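Local coordinates for halogenase (PDB 3E1T), which probably chlorinates an intermediate or precursor of the myxobacterial natural product chondrochloren, using a bound flavin-adenine dinucleotide as cofactor, at residues V190-Y195 with G278-R283; S20-F25 with L325-I330. All coordinates share one frame; numbering follows the deposited sequence.

Contact 1: V190-Y195 with G278-R283; sequences VALYGY and GEIRIR. With FAD (flavin-adenine dinucleotide), chain C.
The ring of Y193 and the aliphatic part of R281 meet on the flavin side of an antiparallel strand pair, where A191 and R283 also project. Y193 and R281 form a hydrogen-bonded pair, with R281 N donating to Y193 O at 3.0 Å and Y193 N returning the bond to R281 O; A191 and R283 repeat the pattern.

Followed outward, the R281 side chain meets the tyrosine first: its CB lies 3.6 Å from Y193 CZ, and its CG 3.3 Å from Y193 OH. CG of Y193, between the backbone N and the carbonyl carbon (chi1 71°), starts out over its own backbone, and the ring crosses the arginine chain obliquely. That chain then bends at chi2 and chi3, and ring and guanidinium planes end 19° apart. At the tip, NH1 bonds to D276 O and donates weakly to a water, which in turn donates to E279 O. An alanine in place of Y193 would probably leave CB and CG of R281 without the ring they pack on, the chain then held mainly through its tip at D276.

The bent R283 chain lays one face of its guanidinium against the C8M methyl of FAD. FAD C8M is 3.6 Å from R283 NH1 and offset toward the rim of the group, while A191 CB comes within 3.4 Å of FAD C7M. The pair thus borders the dimethylbenzene end of the isoalloxazine.

On the other face, L192 CD1 presses tightly on I280 CD1 (3.4 Å), and both side chains rest on helix 248-257. Strand 189-197 continues the sheet through strand 229-237, its antiparallel neighbour.

Contact 2: S20-F25 with L325-I330; sequences STLASF and LVARAI
L22 of helix 17-27 reaches helix 315-333 mainly through CD1, and the partners there follow one another along 325-330. V326 comes first: its CG1, anti to the backbone N (chi1 166°), touches both methyls of L22, with L22 CD1 at 3.8 Å. The two side chains cross at a slant.

A327 follows, where the backbones come nearest, with 5.4 Å between the CA atoms of L22 and A327. Its small side chain points toward the other helix and lets L22 CD1 settle against the backbone, 3.5 Å from A327 N. The methyl of A327 also meets F25, CB to CB at 3.5 Å, while the end of the F25 side chain leads away, and the residue also touches L62 and L500.

One turn on from V326, I330 closes the patch, its CD1 4.1 Å from L22 CD1. No hydrogen bond crosses between the two segments, the side chains that meet being all apolar, although F25 O accepts one from N331 just beyond them.

The helix axes run in the same general direction, 29° apart and 8.8 Å at closest approach. Helix 17-27 carries part of a GxGxxG pattern, consistent with the first helix of a Rossmann-type FAD-binding unit, with helix 315-333 packed beside it. Strand 163-166 lies beside both, V165 touching L22, V326 and I330, and helix 340-368 packs on V326 through F347.

Overall arrangement
Contacts 1 and 2 lie on opposite sides of the chain's centre, their own centres 31 Å apart and their nearest atoms about 16 Å apart. The chain closes contact 2 across some 300 residues, an excursion that includes both strands of contact 1. FAD relates the two: contact 1 touches the flavin ring through A191 and R283, whereas in contact 2 the side chain of L22 is about 9 Å from the cofactor. Helix 17-27 begins within a GxGxxG pattern, consistent with a Rossmann-type nucleotide-binding unit. Contact 2 thus probably belongs to the packing of that FAD-binding part, and contact 1 to the large mixed sheet beside the isoalloxazine.

Contact 1: V190-Y195 with G278-R283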
loop_
_atom_site.group_PDB
_atom_site.type_symbol
_atom_site.label_atom_id
_atom_site.label_comp_id
_atom_site.label_asym_id
_atom_site.label_seq_id
_atom_site.Cartn_x
_atom_site.Cartn_y
_atom_site.Cartn_z
ATOM N N VAL A 190 -5.569 13.012 -5.069
ATOM C CA VAL A 190 -6.289 12.969 -3.814
ATOM C C VAL A 190 -7.423 11.952 -3.939
ATOM O O VAL A 190 -8.098 11.889 -4.973
ATOM C CB VAL A 190 -6.846 14.354 -3.413
ATOM C CG1 VAL A 190 -5.711 15.350 -3.254
ATOM C CG2 VAL A 190 -7.825 14.852 -4.455
ATOM N N ALA A 191 -7.599 11.127 -2.914
ATOM C CA ALA A 191 -8.729 10.194 -2.879
ATOM C C ALA A 191 -9.830 10.743 -1.973
ATOM O O ALA A 191 -9.556 11.290 -0.904
ATOM C CB ALA A 191 -8.294 8.835 -2.416
ATOM N N LEU A 192 -11.069 10.602 -2.424
ATOM C CA LEU A 192 -12.243 11.050 -1.682
ATOM C C LEU A 192 -13.164 9.851 -1.614
ATOM O O LEU A 192 -13.587 9.356 -2.654
ATOM C CB LEU A 192 -12.921 12.191 -2.436
ATOM C CG LEU A 192 -14.160 12.836 -1.811
ATOM C CD1 LEU A 192 -13.811 13.536 -0.492
ATOM C CD2 LEU A 192 -14.745 13.830 -2.785
ATOM N N TYR A 193 -13.451 9.358 -0.411
ATOM C CA TYR A 193 -14.139 8.077 -0.304
ATOM C C TYR A 193 -15.190 7.971 0.806
ATOM O O TYR A 193 -15.049 8.575 1.868
ATOM C CB TYR A 193 -13.130 6.926 -0.199
ATOM C CG TYR A 193 -12.385 6.859 1.109
ATOM C CD1 TYR A 193 -12.878 6.083 2.161
ATOM C CD2 TYR A 193 -11.179 7.552 1.299
ATOM C CE1 TYR A 193 -12.208 6.003 3.366
ATOM C CE2 TYR A 193 -10.493 7.483 2.514
ATOM C CZ TYR A 193 -11.022 6.696 3.543
ATOM O OH TYR A 193 -10.398 6.588 4.767
ATOM N N GLY A 194 -16.238 7.199 0.529
ATOM C CA GLY A 194 -17.266 6.880 1.512
ATOM C C GLY A 194 -17.736 5.438 1.421
ATOM O O GLY A 194 -17.114 4.602 0.747
ATOM N N TYR A 195 -18.839 5.144 2.099
ATOM C CA TYR A 195 -19.383 3.791 2.119
ATOM C C TYR A 195 -20.860 3.776 1.797
ATOM O O TYR A 195 -21.619 4.643 2.237
ATOM C CB TYR A 195 -19.116 3.120 3.461
ATOM C CG TYR A 195 -17.640 2.938 3.721
ATOM C CD1 TYR A 195 -17.003 1.759 3.378
ATOM C CD2 TYR A 195 -16.877 3.966 4.284
ATOM C CE1 TYR A 195 -15.643 1.591 3.605
ATOM C CE2 TYR A 195 -15.511 3.808 4.503
ATOM C CZ TYR A 195 -14.909 2.624 4.163
ATOM O OH TYR A 195 -13.573 2.452 4.386
ATOM N N GLY A 278 -19.911 6.158 8.022
ATOM C CA GLY A 278 -20.855 7.223 7.698
ATOM C C GLY A 278 -20.167 8.515 7.319
ATOM O O GLY A 278 -20.810 9.490 6.937
ATOM N N GLU A 279 -18.847 8.519 7.427
ATOM C CA GLU A 279 -18.069 9.701 7.119
ATOM C C GLU A 279 -17.482 9.569 5.711
ATOM O O GLU A 279 -17.299 8.459 5.205
ATOM C CB GLU A 279 -16.968 9.872 8.172
ATOM C CG GLU A 279 -16.892 11.281 8.783
ATOM C CD GLU A 279 -18.067 11.604 9.714
ATOM O OE1 GLU A 279 -18.227 10.915 10.752
ATOM O OE2 GLU A 279 -18.826 12.557 9.412
ATOM N N ILE A 280 -17.215 10.696 5.061
ATOM C CA ILE A 280 -16.420 10.639 3.840
ATOM C C ILE A 280 -15.069 11.324 4.060
ATOM O O ILE A 280 -15.006 12.494 4.457
ATOM C CB ILE A 280 -17.178 11.109 2.550
ATOM C CG1 ILE A 280 -16.597 12.395 1.970
ATOM C CG2 ILE A 280 -18.710 11.128 2.733
ATOM C CD1 ILE A 280 -16.884 12.534 0.506
ATOM N N ARG A 281 -13.996 10.567 3.844
ATOM C CA ARG A 281 -12.649 11.030 4.181
ATOM C C ARG A 281 -11.882 11.498 2.947
ATOM O O ARG A 281 -12.248 11.164 1.821
ATOM C CB ARG A 281 -11.833 9.920 4.851
ATOM C CG ARG A 281 -12.596 8.877 5.682
ATOM C CD ARG A 281 -13.092 9.402 7.006
ATOM N NE ARG A 281 -12.936 8.426 8.090
ATOM C CZ ARG A 281 -13.748 7.397 8.327
ATOM N NH1 ARG A 281 -14.794 7.149 7.543
ATOM N NH2 ARG A 281 -13.503 6.601 9.358
ATOM N N ILE A 282 -10.810 12.252 3.174
ATOM C CA ILE A 282 -9.870 12.598 2.117
ATOM C C ILE A 282 -8.452 12.112 2.468
ATOM O O ILE A 282 -8.039 12.156 3.637
ATOM C CB ILE A 282 -9.884 14.125 1.781
ATOM C CG1 ILE A 282 -9.162 14.382 0.453
ATOM C CG2 ILE A 282 -9.263 14.958 2.914
ATOM C CD1 ILE A 282 -9.330 15.765 -0.113
ATOM N N ARG A 283 -7.736 11.618 1.456
ATOM C CA ARG A 283 -6.314 11.339 1.564
ATOM C C ARG A 283 -5.572 12.033 0.421
ATOM O O ARG A 283 -5.957 11.936 -0.738
ATOM C CB ARG A 283 -6.029 9.837 1.557
ATOM C CG ARG A 283 -6.310 9.125 2.879
ATOM C CD ARG A 283 -5.261 9.459 3.977
ATOM N NE ARG A 283 -3.893 9.125 3.571
ATOM C CZ ARG A 283 -3.385 7.895 3.562
ATOM N NH1 ARG A 283 -4.112 6.859 3.957
ATOM N NH2 ARG A 283 -2.134 7.706 3.166
HETATM P PA FAD C . -1.299 1.743 8.944
HETATM O O1A FAD C . -2.329 0.764 8.446
HETATM O O2A FAD C . -1.595 3.174 8.654
HETATM O O5B FAD C . -1.196 1.553 10.544
HETATM C C5B FAD C . -0.264 2.292 11.319
HETATM C C4B FAD C . -0.702 2.282 12.786
HETATM O O4B FAD C . 0.139 3.104 13.571
HETATM C C3B FAD C . -2.115 2.833 12.943
HETATM O O3B FAD C . -2.884 1.866 13.622
HETATM C C2B FAD C . -1.965 4.077 13.794
HETATM O O2B FAD C . -3.005 4.154 14.728
HETATM C C1B FAD C . -0.631 3.850 14.480
HETATM N N9A FAD C . 0.117 5.069 14.836
HETATM C C8A FAD C . 0.234 6.248 14.144
HETATM N N7A FAD C . 1.046 7.067 14.852
HETATM C C5A FAD C . 1.458 6.427 15.973
HETATM C C6A FAD C . 2.281 6.792 17.050
HETATM N N6A FAD C . 2.747 8.040 17.185
HETATM N N1A FAD C . 2.504 5.880 18.055
HETATM C C2A FAD C . 1.911 4.644 18.038
HETATM N N3A FAD C . 1.095 4.303 16.982
HETATM C C4A FAD C . 0.878 5.172 15.968
HETATM N N1 FAD C . -3.865 -0.940 0.337
HETATM C C2 FAD C . -4.319 -2.177 -0.030
HETATM O O2 FAD C . -3.632 -3.154 0.257
HETATM N N3 FAD C . -5.515 -2.288 -0.718
HETATM C C4 FAD C . -6.266 -1.159 -1.028
HETATM O O4 FAD C . -7.342 -1.257 -1.622
HETATM C C4X FAD C . -5.794 0.096 -0.667
HETATM N N5 FAD C . -6.511 1.242 -0.956
HETATM C C5X FAD C . -6.023 2.477 -0.575
HETATM C C6 FAD C . -6.735 3.645 -0.871
HETATM C C7 FAD C . -6.228 4.894 -0.481
HETATM C C7M FAD C . -6.888 6.141 -0.999
HETATM C C8 FAD C . -5.008 4.980 0.200
HETATM C C8M FAD C . -4.330 6.307 0.456
HETATM C C9 FAD C . -4.313 3.814 0.501
HETATM C C9A FAD C . -4.808 2.562 0.116
HETATM N N10 FAD C . -4.097 1.420 0.433
HETATM C C10 FAD C . -4.581 0.191 0.036
HETATM C "C1'" FAD C . -2.839 1.498 1.280
HETATM C "C2'" FAD C . -3.034 1.067 2.739
HETATM O "O2'" FAD C . -3.907 1.994 3.352
HETATM C "C3'" FAD C . -1.697 1.064 3.496
HETATM O "O3'" FAD C . -0.641 0.667 2.649
HETATM C "C4'" FAD C . -1.639 0.124 4.700
HETATM O "O4'" FAD C . -2.613 0.508 5.644
HETATM C "C5'" FAD C . -0.253 0.206 5.338
HETATM O "O5'" FAD C . -0.283 -0.386 6.608
HETATM P P FAD C . 0.724 0.080 7.769
HETATM O O1P FAD C . 0.829 -1.029 8.794
HETATM O O2P FAD C . 2.075 0.388 7.205
HETATM O O3P FAD C . 0.133 1.447 8.319
HETATM O O HOH W 1 -14.818 6.800 4.689
HETATM O O HOH W 2 -19.794 7.029 3.830
#

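Contact 2: S20-F25 with L325-I330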
loop_
_atom_site.group_PDB
_atom_site.type_symbol
_atom_site.label_atom_id
_atom_site.label_comp_id
_atom_site.label_asym_id
_atom_site.label_seq_id
_atom_site.Cartn_x
_atom_site.Cartn_y
_atom_site.Cartn_z
ATOM N N SER A 20 1.977 -5.227 13.327
ATOM C CA SER A 20 1.581 -6.516 13.906
ATOM C C SER A 20 2.303 -7.689 13.245
ATOM O O SER A 20 2.701 -8.647 13.927
ATOM C CB SER A 20 0.072 -6.696 13.824
ATOM O OG SER A 20 -0.345 -6.711 12.476
ATOM N N THR A 21 2.504 -7.604 11.925
ATOM C CA THR A 21 3.172 -8.668 11.165
ATOM C C THR A 21 4.641 -8.841 11.570
ATOM O O THR A 21 5.111 -9.972 11.790
ATOM C CB THR A 21 3.043 -8.455 9.623
ATOM O OG1 THR A 21 1.662 -8.515 9.238
ATOM C CG2 THR A 21 3.798 -9.514 8.856
ATOM N N LEU A 22 5.363 -7.726 11.637
ATOM C CA LEU A 22 6.750 -7.718 12.112
ATOM C C LEU A 22 6.864 -8.198 13.569
ATOM O O LEU A 22 7.682 -9.046 13.872
ATOM C CB LEU A 22 7.352 -6.319 11.987
ATOM C CG LEU A 22 8.659 -6.035 12.736
ATOM C CD1 LEU A 22 9.789 -6.981 12.348
ATOM C CD2 LEU A 22 9.084 -4.623 12.497
ATOM N N ALA A 23 6.049 -7.637 14.453
ATOM C CA ALA A 23 6.052 -8.051 15.861
ATOM C C ALA A 23 5.859 -9.565 15.985
ATOM O O ALA A 23 6.671 -10.241 16.612
ATOM C CB ALA A 23 4.985 -7.292 16.635
ATOM N N SER A 24 4.811 -10.099 15.352
ATOM C CA SER A 24 4.550 -11.543 15.370
ATOM C C SER A 24 5.746 -12.377 14.932
ATOM O O SER A 24 6.095 -13.342 15.602
ATOM C CB SER A 24 3.335 -11.899 14.513
ATOM O OG SER A 24 2.188 -11.221 14.972
ATOM N N PHE A 25 6.374 -12.004 13.818
ATOM C CA PHE A 25 7.467 -12.793 13.221
ATOM C C PHE A 25 8.749 -12.851 14.060
ATOM O O PHE A 25 9.531 -13.799 13.948
ATOM C CB PHE A 25 7.831 -12.256 11.822
ATOM C CG PHE A 25 6.909 -12.707 10.715
ATOM C CD1 PHE A 25 6.244 -13.927 10.781
ATOM C CD2 PHE A 25 6.739 -11.917 9.588
ATOM C CE1 PHE A 25 5.405 -14.343 9.743
ATOM C CE2 PHE A 25 5.903 -12.322 8.549
ATOM C CZ PHE A 25 5.237 -13.539 8.625
ATOM N N LEU A 325 10.689 -8.797 5.780
ATOM C CA LEU A 325 12.079 -8.500 5.472
ATOM C C LEU A 325 12.802 -7.919 6.685
ATOM O O LEU A 325 13.976 -8.212 6.926
ATOM C CB LEU A 325 12.163 -7.507 4.306
ATOM C CG LEU A 325 11.693 -7.980 2.928
ATOM C CD1 LEU A 325 11.714 -6.808 1.960
ATOM C CD2 LEU A 325 12.569 -9.107 2.436
ATOM N N VAL A 326 12.109 -7.067 7.425
ATOM C CA VAL A 326 12.709 -6.476 8.620
ATOM C C VAL A 326 12.793 -7.554 9.700
ATOM O O VAL A 326 13.822 -7.685 10.358
ATOM C CB VAL A 326 11.951 -5.222 9.100
ATOM C CG1 VAL A 326 12.366 -4.836 10.522
ATOM C CG2 VAL A 326 12.240 -4.077 8.183
ATOM N N ALA A 327 11.735 -8.352 9.827
ATOM C CA ALA A 327 11.705 -9.474 10.785
ATOM C C ALA A 327 12.884 -10.403 10.582
ATOM O O ALA A 327 13.498 -10.822 11.556
ATOM C CB ALA A 327 10.407 -10.242 10.682
ATOM N N ARG A 328 13.204 -10.712 9.321
ATOM C CA ARG A 328 14.357 -11.548 8.979
ATOM C C ARG A 328 15.688 -10.919 9.328
ATOM O O ARG A 328 16.621 -11.622 9.746
ATOM C CB ARG A 328 14.367 -11.916 7.497
ATOM C CG ARG A 328 13.349 -12.958 7.135
ATOM C CD ARG A 328 13.399 -13.282 5.669
ATOM N NE ARG A 328 12.320 -14.212 5.346
ATOM C CZ ARG A 328 11.858 -14.441 4.126
ATOM N NH1 ARG A 328 12.373 -13.804 3.079
ATOM N NH2 ARG A 328 10.871 -15.302 3.960
ATOM N N ALA A 329 15.797 -9.607 9.141
ATOM C CA ALA A 329 17.021 -8.908 9.528
ATOM C C ALA A 329 17.186 -8.992 11.044
ATOM O O ALA A 329 18.264 -9.354 11.532
ATOM C CB ALA A 329 17.011 -7.457 9.049
ATOM N N ILE A 330 16.104 -8.702 11.767
ATOM C CA ILE A 330 16.099 -8.714 13.227
ATOM C C ILE A 330 16.321 -10.120 13.822
ATOM O O ILE A 330 17.117 -10.268 14.748
ATOM C CB ILE A 330 14.811 -8.088 13.796
ATOM C CG1 ILE A 330 14.766 -6.591 13.474
ATOM C CG2 ILE A 330 14.719 -8.306 15.312
ATOM C CD1 ILE A 330 13.453 -5.926 13.808
#